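Local coordinates for uncharacterized oxidoreductase yvaA (Bacillus subtilis subsp. subtilis, PDB 3GDO), which catalyses the reversible, strictly NADPH-dependent reduction of scyllo-inosose to scyllo-inositol, at residues 82-86 and 107-112; 122-128 and 300-306; 145-151 and 221-226. All coordinates share one frame. Residue numbers count along the deposited sequence, not the author numbering.

Contact 1. Residues 82-86 and 107-112; sequences TMACI and TLKRAA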
loop_
_atom_site.group_PDB
_atom_site.type_symbol
_atom_site.label_atom_id
_atom_site.label_comp_id
_atom_site.label_asym_id
_atom_site.label_seq_id
_atom_site.Cartn_x
_atom_site.Cartn_y
_atom_site.Cartn_z
ATOM N N THR B 82 32.640 3.813 -17.853
ATOM C CA THR B 82 31.816 4.810 -18.509
ATOM C C THR B 82 32.619 6.096 -18.795
ATOM O O THR B 82 32.555 6.626 -19.907
ATOM C CB THR B 82 30.552 5.110 -17.698
ATOM O OG1 THR B 82 29.864 3.872 -17.419
ATOM C CG2 THR B 82 29.605 6.028 -18.476
ATOM N N MET B 83 33.363 6.575 -17.797
ATOM C CA MET B 83 34.165 7.773 -17.963
ATOM C C MET B 83 35.174 7.565 -19.086
ATOM O O MET B 83 35.271 8.406 -19.988
ATOM C CB MET B 83 34.876 8.178 -16.667
ATOM C CG MET B 83 35.478 9.619 -16.761
ATOM S SD MET B 83 34.325 10.905 -17.288
ATOM C CE MET B 83 34.308 11.817 -15.733
ATOM N N ALA B 84 35.886 6.436 -19.037
ATOM C CA ALA B 84 36.848 6.054 -20.057
ATOM C C ALA B 84 36.217 6.061 -21.439
ATOM O O ALA B 84 36.835 6.508 -22.407
ATOM C CB ALA B 84 37.418 4.681 -19.749
ATOM N N CYS B 85 34.980 5.583 -21.549
ATOM C CA CYS B 85 34.319 5.589 -22.857
ATOM C C CYS B 85 33.984 6.998 -23.298
ATOM O O CYS B 85 34.145 7.350 -24.485
ATOM C CB CYS B 85 33.052 4.763 -22.837
ATOM S SG CYS B 85 33.365 3.010 -22.693
ATOM N N ILE B 86 33.497 7.792 -22.347
ATOM C CA ILE B 86 33.191 9.185 -22.600
ATOM C C ILE B 86 34.479 9.918 -23.026
ATOM O O ILE B 86 34.481 10.582 -24.047
ATOM C CB ILE B 86 32.514 9.876 -21.393
ATOM C CG1 ILE B 86 31.098 9.336 -21.165
ATOM C CG2 ILE B 86 32.386 11.399 -21.617
ATOM C CD1 ILE B 86 30.565 9.681 -19.776
ATOM N N THR B 107 28.612 14.223 -12.609
ATOM C CA THR B 107 29.975 14.215 -13.137
ATOM C C THR B 107 30.037 13.553 -14.498
ATOM O O THR B 107 30.676 14.099 -15.407
ATOM C CB THR B 107 30.962 13.582 -12.167
ATOM O OG1 THR B 107 30.894 14.309 -10.944
ATOM C CG2 THR B 107 32.419 13.656 -12.690
ATOM N N LEU B 108 29.360 12.409 -14.656
ATOM C CA LEU B 108 29.365 11.736 -15.959
ATOM C C LEU B 108 28.622 12.555 -16.963
ATOM O O LEU B 108 29.036 12.641 -18.125
ATOM C CB LEU B 108 28.784 10.303 -15.915
ATOM C CG LEU B 108 29.460 9.301 -14.978
ATOM C CD1 LEU B 108 28.654 7.952 -14.887
ATOM C CD2 LEU B 108 30.914 9.048 -15.358
ATOM N N LYS B 109 27.506 13.145 -16.537
ATOM C CA LYS B 109 26.708 13.942 -17.458
ATOM C C LYS B 109 27.521 15.141 -17.986
ATOM O O LYS B 109 27.429 15.487 -19.151
ATOM C CB LYS B 109 25.409 14.454 -16.812
ATOM C CG LYS B 109 24.409 14.990 -17.838
ATOM C CD LYS B 109 23.186 15.583 -17.157
ATOM C CE LYS B 109 23.477 16.970 -16.581
ATOM N NZ LYS B 109 23.309 17.969 -17.693
ATOM N N ARG B 110 28.278 15.780 -17.110
ATOM C CA ARG B 110 28.997 16.992 -17.513
ATOM C C ARG B 110 30.143 16.613 -18.454
ATOM O O ARG B 110 30.333 17.262 -19.478
ATOM C CB ARG B 110 29.450 17.811 -16.309
ATOM C CG ARG B 110 28.418 18.862 -15.948
ATOM C CD ARG B 110 28.846 19.688 -14.747
ATOM N NE ARG B 110 28.506 19.034 -13.484
ATOM C CZ ARG B 110 29.358 18.347 -12.718
ATOM N NH1 ARG B 110 28.929 17.810 -11.579
ATOM N NH2 ARG B 110 30.633 18.199 -13.079
ATOM N N ALA B 111 30.836 15.513 -18.145
ATOM C CA ALA B 111 31.876 15.004 -19.017
ATOM C C ALA B 111 31.348 14.647 -20.418
ATOM O O ALA B 111 32.006 14.988 -21.415
ATOM C CB ALA B 111 32.604 13.859 -18.364
ATOM N N ALA B 112 30.170 14.009 -20.507
ATOM C CA ALA B 112 29.524 13.698 -21.809
ATOM C C ALA B 112 29.091 14.929 -22.608
ATOM O O ALA B 112 29.243 14.972 -23.834
ATOM C CB ALA B 112 28.310 12.775 -21.633
#
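Two nearly parallel helices of the nucleotide-binding domain, 78-87 and 102-115, meet here through apolar side chains. The axes of the short segments 82-86 and 107-112 come within 9.9 Å and their N-to-C directions differ by 11°. The CA atoms of Ile86 and Ala112 are 5.9 Å apart and those of Met83 and Leu108 6.5 Å. Ile86 points toward the second helix and lies along its backbone: its CG2 is 3.6 Å from Ala111 C and 3.6 Å from Ala112 N, while its CD1 reaches to 3.7 Å from Leu108 O. The small side chains of Ala111 and Ala112 leave room for this approach. Such side-by-side helices follow from the right-handed beta-alpha-beta crossovers of a Rossmann fold, since each helix follows one of the consecutive parallel strands 68-71 and 91-95, and both lie against the same side of the sheet. Met83 leaves its own helix sideways, but its end bends across, placing SD 3.6 Å from Ala111 CB and CE 4.0 Å from Thr107 CG2. Closer to the sheet, Leu108 CD1 meets Thr82 CG2 at 4.2 Å; both residues also touch Met94 and Leu119 of the underlying strands. The hydroxyls of Thr82 and Thr107 are turned back to their own helices, where OG1 of Thr82 bonds to the carbonyl of His78 and OG1 of Thr107 to that of Glu103.

Contact 2. Residues 122-128 and 300-306; sequences YHNRRWD and GSYLTYY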
loop_
_atom_site.group_PDB
_atom_site.type_symbol
_atom_site.label_atom_id
_atom_site.label_comp_id
_atom_site.label_asym_id
_atom_site.label_seq_id
_atom_site.Cartn_x
_atom_site.Cartn_y
_atom_site.Cartn_z
ATOM N N TYR B 122 19.834 2.451 -19.201
ATOM C CA TYR B 122 18.868 1.459 -19.687
ATOM C C TYR B 122 17.686 1.279 -18.680
ATOM O O TYR B 122 17.639 0.265 -17.952
ATOM C CB TYR B 122 19.613 0.131 -19.984
ATOM C CG TYR B 122 18.814 -0.916 -20.753
ATOM C CD1 TYR B 122 18.288 -0.617 -21.989
ATOM C CD2 TYR B 122 18.584 -2.217 -20.211
ATOM C CE1 TYR B 122 17.564 -1.572 -22.715
ATOM C CE2 TYR B 122 17.849 -3.196 -20.928
ATOM C CZ TYR B 122 17.348 -2.851 -22.182
ATOM O OH TYR B 122 16.582 -3.717 -22.935
ATOM N N HIS B 123 16.766 2.256 -18.633
ATOM C CA HIS B 123 15.515 2.152 -17.857
ATOM C C HIS B 123 14.442 1.582 -18.749
ATOM O O HIS B 123 13.498 2.275 -19.166
ATOM C CB HIS B 123 15.096 3.489 -17.232
ATOM C CG HIS B 123 15.795 3.777 -15.937
ATOM N ND1 HIS B 123 15.552 3.052 -14.781
ATOM C CD2 HIS B 123 16.759 4.674 -15.620
ATOM C CE1 HIS B 123 16.304 3.525 -13.800
ATOM N NE2 HIS B 123 17.054 4.507 -14.282
ATOM N N ASN B 124 14.618 0.309 -19.068
ATOM C CA ASN B 124 13.782 -0.303 -20.076
ATOM C C ASN B 124 12.390 -0.657 -19.586
ATOM O O ASN B 124 11.550 -0.952 -20.410
ATOM C CB ASN B 124 14.459 -1.510 -20.740
ATOM C CG ASN B 124 14.654 -2.681 -19.798
ATOM O OD1 ASN B 124 14.862 -2.521 -18.607
ATOM N ND2 ASN B 124 14.595 -3.881 -20.354
ATOM N N ARG B 125 12.148 -0.624 -18.265
ATOM C CA ARG B 125 10.786 -0.883 -17.750
ATOM C C ARG B 125 9.786 0.181 -18.183
ATOM O O ARG B 125 8.596 0.034 -17.905
ATOM C CB ARG B 125 10.721 -1.021 -16.200
ATOM C CG ARG B 125 11.447 -2.198 -15.546
ATOM C CD ARG B 125 11.987 -3.179 -16.515
ATOM N NE ARG B 125 12.324 -4.434 -15.867
ATOM C CZ ARG B 125 13.473 -5.090 -16.029
ATOM N NH1 ARG B 125 14.447 -4.611 -16.800
ATOM N NH2 ARG B 125 13.655 -6.244 -15.404
ATOM N N ARG B 126 10.233 1.254 -18.845
ATOM C CA ARG B 126 9.276 2.148 -19.490
ATOM C C ARG B 126 8.632 1.444 -20.690
ATOM O O ARG B 126 7.656 1.946 -21.220
ATOM C CB ARG B 126 9.891 3.459 -19.965
ATOM C CG ARG B 126 10.443 4.364 -18.869
ATOM C CD ARG B 126 10.993 5.647 -19.484
ATOM N NE ARG B 126 11.800 6.381 -18.522
ATOM C CZ ARG B 126 12.429 7.525 -18.775
ATOM N NH1 ARG B 126 12.358 8.114 -19.981
ATOM N NH2 ARG B 126 13.155 8.084 -17.816
ATOM N N TRP B 127 9.199 0.329 -21.139
ATOM C CA TRP B 127 8.576 -0.457 -22.253
ATOM C C TRP B 127 8.049 -1.840 -21.811
ATOM O O TRP B 127 7.863 -2.744 -22.643
ATOM C CB TRP B 127 9.489 -0.492 -23.526
ATOM C CG TRP B 127 9.734 0.932 -24.063
ATOM C CD1 TRP B 127 8.992 1.616 -25.020
ATOM C CD2 TRP B 127 10.754 1.844 -23.627
ATOM N NE1 TRP B 127 9.484 2.892 -25.176
ATOM C CE2 TRP B 127 10.568 3.056 -24.343
ATOM C CE3 TRP B 127 11.783 1.766 -22.666
ATOM C CZ2 TRP B 127 11.381 4.166 -24.149
ATOM C CZ3 TRP B 127 12.598 2.873 -22.477
ATOM C CH2 TRP B 127 12.400 4.054 -23.229
ATOM N N ASP B 128 7.808 -1.998 -20.500
ATOM C CA ASP B 128 7.068 -3.144 -19.944
ATOM C C ASP B 128 5.605 -3.080 -20.407
ATOM O O ASP B 128 5.041 -1.975 -20.547
ATOM C CB ASP B 128 7.094 -3.128 -18.406
ATOM C CG ASP B 128 8.322 -3.799 -17.825
ATOM O OD1 ASP B 128 9.270 -4.108 -18.577
ATOM O OD2 ASP B 128 8.351 -4.047 -16.584
ATOM N N GLY B 300 4.697 -5.617 -24.526
ATOM C CA GLY B 300 5.942 -4.993 -24.064
ATOM C C GLY B 300 6.916 -4.902 -25.238
ATOM O O GLY B 300 6.914 -5.786 -26.121
ATOM N N SER B 301 7.751 -3.866 -25.253
ATOM C CA SER B 301 8.585 -3.555 -26.442
ATOM C C SER B 301 9.961 -3.001 -26.081
ATOM O O SER B 301 10.221 -1.804 -26.279
ATOM C CB SER B 301 7.825 -2.535 -27.305
ATOM O OG SER B 301 8.496 -2.290 -28.522
ATOM N N TYR B 302 10.835 -3.842 -25.519
ATOM C CA TYR B 302 12.162 -3.375 -25.108
ATOM C C TYR B 302 13.001 -2.921 -26.327
ATOM O O TYR B 302 13.892 -2.092 -26.188
ATOM C CB TYR B 302 12.954 -4.458 -24.337
ATOM C CG TYR B 302 12.494 -4.762 -22.889
ATOM C CD1 TYR B 302 11.631 -3.905 -22.197
ATOM C CD2 TYR B 302 12.959 -5.891 -22.230
ATOM C CE1 TYR B 302 11.230 -4.189 -20.884
ATOM C CE2 TYR B 302 12.567 -6.198 -20.889
ATOM C CZ TYR B 302 11.703 -5.348 -20.242
ATOM O OH TYR B 302 11.328 -5.618 -18.948
ATOM N N LEU B 303 12.725 -3.497 -27.494
ATOM C CA LEU B 303 13.372 -3.082 -28.762
ATOM C C LEU B 303 13.270 -1.589 -28.966
ATOM O O LEU B 303 14.204 -0.960 -29.516
ATOM C CB LEU B 303 12.747 -3.787 -29.968
ATOM C CG LEU B 303 12.992 -5.300 -30.085
ATOM C CD1 LEU B 303 12.275 -5.857 -31.353
ATOM C CD2 LEU B 303 14.523 -5.591 -30.114
ATOM N N THR B 304 12.149 -1.016 -28.513
ATOM C CA THR B 304 11.881 0.393 -28.732
ATOM C C THR B 304 13.015 1.257 -28.166
ATOM O O THR B 304 13.440 2.209 -28.838
ATOM C CB THR B 304 10.468 0.811 -28.200
ATOM O OG1 THR B 304 9.474 0.005 -28.840
ATOM C CG2 THR B 304 10.151 2.283 -28.444
ATOM N N TYR B 305 13.531 0.926 -26.970
ATOM C CA TYR B 305 14.671 1.670 -26.432
ATOM C C TYR B 305 15.831 1.682 -27.467
ATOM O O TYR B 305 16.435 2.721 -27.734
ATOM C CB TYR B 305 15.160 1.080 -25.107
ATOM C CG TYR B 305 16.423 1.721 -24.582
ATOM C CD1 TYR B 305 16.356 2.778 -23.686
ATOM C CD2 TYR B 305 17.670 1.263 -24.952
ATOM C CE1 TYR B 305 17.481 3.365 -23.184
ATOM C CE2 TYR B 305 18.811 1.857 -24.451
ATOM C CZ TYR B 305 18.706 2.906 -23.578
ATOM O OH TYR B 305 19.821 3.510 -23.063
ATOM N N TYR B 306 16.133 0.538 -28.062
ATOM C CA TYR B 306 17.279 0.532 -28.959
ATOM C C TYR B 306 17.023 1.155 -30.354
ATOM O O TYR B 306 17.940 1.686 -30.949
ATOM C CB TYR B 306 17.944 -0.854 -29.032
ATOM C CG TYR B 306 18.934 -1.082 -27.895
ATOM C CD1 TYR B 306 20.063 -0.293 -27.784
ATOM C CD2 TYR B 306 18.734 -2.095 -26.935
ATOM C CE1 TYR B 306 20.974 -0.470 -26.740
ATOM C CE2 TYR B 306 19.654 -2.313 -25.897
ATOM C CZ TYR B 306 20.762 -1.492 -25.803
ATOM O OH TYR B 306 21.705 -1.659 -24.818
#
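An interdomain junction of the Gfo/Idh/MocA fold is formed where the chain leaves the last strand of the Rossmann sheet, 119-122, and meets the start of helix 303-315. Two hydrogen bonds tie the segments together. Ser301 N donates to Trp127 O at 2.8 Å, and the same carbonyl also receives a weak bond from the side chain of Gln256. Tyr302 OH donates to Asp128 OD1 at 2.6 Å, so the carboxylate is engaged by the tyrosine although it makes no capping bond to the helix that follows it. Arg125 passes over this hydroxyl without bonding to it; its NH1 donates to Asn124 OD1 at 2.8 Å, and its NH2 forms a salt bridge with Glu257. Within the other segment, Ser301 OG and Thr304 OG1 share a hydrogen bond of 2.5 Å.

Beyond these polar links lies an aromatic cluster. Tyr122 directs its edge to the face of Tyr305 in a T-shaped pair, with centroids 5.0 Å apart and planes at 83°, while the Tyr306 ring lies nearly parallel to that of Tyr122 (28°) but slid aside, so the two barely overlap. The hydroxyls of both partners are satisfied elsewhere, Tyr305 by Ser120 and Tyr306 by His21. Trp127 packs one face against Tyr305 CB and brings its NE1 to 3.4 Å from Thr304 CG2. Asn124 lies over the Tyr302 ring, its ND2 3.1 Å from CE2 of that tyrosine.

Contact 3. Residues 145-151 and 221-226; sequences DINTYQV and KLQAIL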
loop_
_atom_site.group_PDB
_atom_site.type_symbol
_atom_site.label_atom_id
_atom_site.label_comp_id
_atom_site.label_asym_id
_atom_site.label_seq_id
_atom_site.Cartn_x
_atom_site.Cartn_y
_atom_site.Cartn_z
ATOM N N ASP B 145 -6.690 13.036 -13.829
ATOM C CA ASP B 145 -6.466 13.635 -12.522
ATOM C C ASP B 145 -6.194 12.511 -11.512
ATOM O O ASP B 145 -7.003 12.245 -10.623
ATOM C CB ASP B 145 -7.664 14.496 -12.100
ATOM C CG ASP B 145 -7.401 15.297 -10.798
ATOM O OD1 ASP B 145 -6.247 15.725 -10.549
ATOM O OD2 ASP B 145 -8.356 15.507 -10.000
ATOM N N ILE B 146 -5.081 11.829 -11.711
ATOM C CA ILE B 146 -4.690 10.722 -10.848
ATOM C C ILE B 146 -4.391 11.315 -9.478
ATOM O O ILE B 146 -3.685 12.331 -9.387
ATOM C CB ILE B 146 -3.488 9.959 -11.434
ATOM C CG1 ILE B 146 -3.968 9.144 -12.642
ATOM C CG2 ILE B 146 -2.849 9.058 -10.371
ATOM C CD1 ILE B 146 -2.816 8.666 -13.590
ATOM N N ASN B 147 -4.979 10.723 -8.430
ATOM C CA ASN B 147 -4.762 11.246 -7.080
ATOM C C ASN B 147 -3.903 10.305 -6.219
ATOM O O ASN B 147 -3.295 10.727 -5.248
ATOM C CB ASN B 147 -6.106 11.586 -6.397
ATOM C CG ASN B 147 -6.995 10.369 -6.194
ATOM O OD1 ASN B 147 -6.678 9.471 -5.392
ATOM N ND2 ASN B 147 -8.108 10.326 -6.903
ATOM N N THR B 148 -3.883 9.027 -6.582
ATOM C CA THR B 148 -3.143 8.019 -5.824
ATOM C C THR B 148 -2.533 7.031 -6.807
ATOM O O THR B 148 -3.239 6.492 -7.713
ATOM C CB THR B 148 -4.070 7.244 -4.828
ATOM O OG1 THR B 148 -4.732 8.160 -3.968
ATOM C CG2 THR B 148 -3.279 6.307 -3.942
ATOM N N TYR B 149 -1.250 6.726 -6.597
ATOM C CA TYR B 149 -0.489 5.887 -7.550
ATOM C C TYR B 149 0.391 4.964 -6.734
ATOM O O TYR B 149 1.402 5.397 -6.136
ATOM C CB TYR B 149 0.364 6.794 -8.488
ATOM C CG TYR B 149 1.193 6.028 -9.511
ATOM C CD1 TYR B 149 0.632 5.588 -10.721
ATOM C CD2 TYR B 149 2.554 5.774 -9.291
ATOM C CE1 TYR B 149 1.400 4.886 -11.668
ATOM C CE2 TYR B 149 3.339 5.103 -10.233
ATOM C CZ TYR B 149 2.762 4.649 -11.404
ATOM O OH TYR B 149 3.548 3.969 -12.297
ATOM N N GLN B 150 -0.016 3.708 -6.640
ATOM C CA GLN B 150 0.600 2.784 -5.660
ATOM C C GLN B 150 1.131 1.603 -6.399
ATOM O O GLN B 150 0.383 0.936 -7.141
ATOM C CB GLN B 150 -0.420 2.284 -4.626
ATOM C CG GLN B 150 -0.875 3.354 -3.668
ATOM C CD GLN B 150 -1.965 2.863 -2.698
ATOM O OE1 GLN B 150 -2.671 1.875 -2.974
ATOM N NE2 GLN B 150 -2.122 3.579 -1.571
ATOM N N VAL B 151 2.422 1.357 -6.230
ATOM C CA VAL B 151 3.088 0.303 -7.013
ATOM C C VAL B 151 3.812 -0.609 -6.047
ATOM O O VAL B 151 4.535 -0.123 -5.141
ATOM C CB VAL B 151 4.103 0.897 -8.071
ATOM C CG1 VAL B 151 4.617 -0.189 -8.965
ATOM C CG2 VAL B 151 3.405 1.979 -8.899
ATOM N N LYS B 221 -1.624 16.940 -3.814
ATOM C CA LYS B 221 -2.861 16.192 -3.849
ATOM C C LYS B 221 -2.563 14.734 -4.262
ATOM O O LYS B 221 -3.117 13.786 -3.678
ATOM C CB LYS B 221 -3.836 16.850 -4.809
ATOM C CG LYS B 221 -5.167 16.119 -4.877
ATOM C CD LYS B 221 -6.090 16.755 -5.928
ATOM C CE LYS B 221 -7.193 15.767 -6.305
ATOM N NZ LYS B 221 -8.112 16.336 -7.323
ATOM N N LEU B 222 -1.687 14.581 -5.251
ATOM C CA LEU B 222 -1.212 13.273 -5.727
ATOM C C LEU B 222 -0.191 12.661 -4.758
ATOM O O LEU B 222 0.806 13.315 -4.357
ATOM C CB LEU B 222 -0.593 13.392 -7.126
ATOM C CG LEU B 222 0.194 12.204 -7.716
ATOM C CD1 LEU B 222 -0.702 10.954 -7.777
ATOM C CD2 LEU B 222 0.791 12.507 -9.126
ATOM N N GLN B 223 -0.441 11.401 -4.377
ATOM C CA GLN B 223 0.513 10.662 -3.509
ATOM C C GLN B 223 0.935 9.420 -4.254
ATOM O O GLN B 223 0.073 8.666 -4.747
ATOM C CB GLN B 223 -0.106 10.302 -2.148
ATOM C CG GLN B 223 -0.489 11.521 -1.319
ATOM C CD GLN B 223 0.745 12.244 -0.782
ATOM O OE1 GLN B 223 1.656 11.634 -0.244
ATOM N NE2 GLN B 223 0.783 13.558 -0.968
ATOM N N ALA B 224 2.242 9.251 -4.412
ATOM C CA ALA B 224 2.790 8.112 -5.153
ATOM C C ALA B 224 3.445 7.264 -4.094
ATOM O O ALA B 224 4.260 7.787 -3.303
ATOM C CB ALA B 224 3.815 8.570 -6.213
ATOM N N ILE B 225 3.078 5.975 -4.039
ATOM C CA ILE B 225 3.549 5.114 -2.952
ATOM C C ILE B 225 4.259 3.950 -3.628
ATOM O O ILE B 225 3.630 3.256 -4.428
ATOM C CB ILE B 225 2.377 4.533 -2.095
ATOM C CG1 ILE B 225 1.428 5.603 -1.515
ATOM C CG2 ILE B 225 2.907 3.494 -1.051
ATOM C CD1 ILE B 225 2.030 6.646 -0.680
ATOM N N LEU B 226 5.537 3.721 -3.310
ATOM C CA LEU B 226 6.319 2.690 -4.017
ATOM C C LEU B 226 6.964 1.814 -2.979
ATOM O O LEU B 226 7.653 2.319 -2.073
ATOM C CB LEU B 226 7.414 3.300 -4.898
ATOM C CG LEU B 226 6.964 4.368 -5.885
ATOM C CD1 LEU B 226 8.194 5.148 -6.393
ATOM C CD2 LEU B 226 6.205 3.728 -7.035
#
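Strands 146-151 and 222-226 run parallel, their axes 4.6 Å apart at closest approach and their N-to-C directions differing by 6°. Four backbone hydrogen bonds join them in the alternating pattern of a parallel ladder: Gln223 N to Asn147 O (3.1 Å), Tyr149 N to Gln223 O (3.0 Å), Ile225 N to Tyr149 O (2.7 Å) and Val151 N to Ile225 O (2.9 Å). Just before the two strands, Lys221 NZ and Asp145 OD2 form a salt bridge of 2.8 Å. Tyr149, Val151, Ala224 and Leu226 share one face, where Val151 CB meets Leu226 CD2 at 3.7 Å. Gln150 and Ile225 occupy the other, with Gln150 CG 3.8 Å from Ile225 CB. On its far side strand 146-152 pairs with 239-243, Asn147 and Thr148 forming a classic beta bulge opposite His242. The Tyr149 face is covered by helix 174-190, whose Phe190 meets the Tyr149 ring edge-to-face, whereas Gln150 and Gln223 pack on Tyr227 and Tyr212 of the second subunit.

How the contacts relate
Contacts 1 and 3 belong to different domains, the first to the Rossmann domain and the third to the mixed sheet of the C-terminal domain; their centres lie about 34 Å apart. Contact 2 lies at the junction of the two domains, off the line joining the other two, with its centre about 23 Å from each of theirs, and none of the three touches another. Contact 1 closes first along the chain. Strand 119-122, beneath the helices of contact 1, then leads directly into contact 2, and the loop that contact 2 closes encloses contact 3. The chain thus passes from the nucleotide-binding domain into the C-terminal sheet, which faces the second subunit, and returns through residues 300-306 to the domain junction.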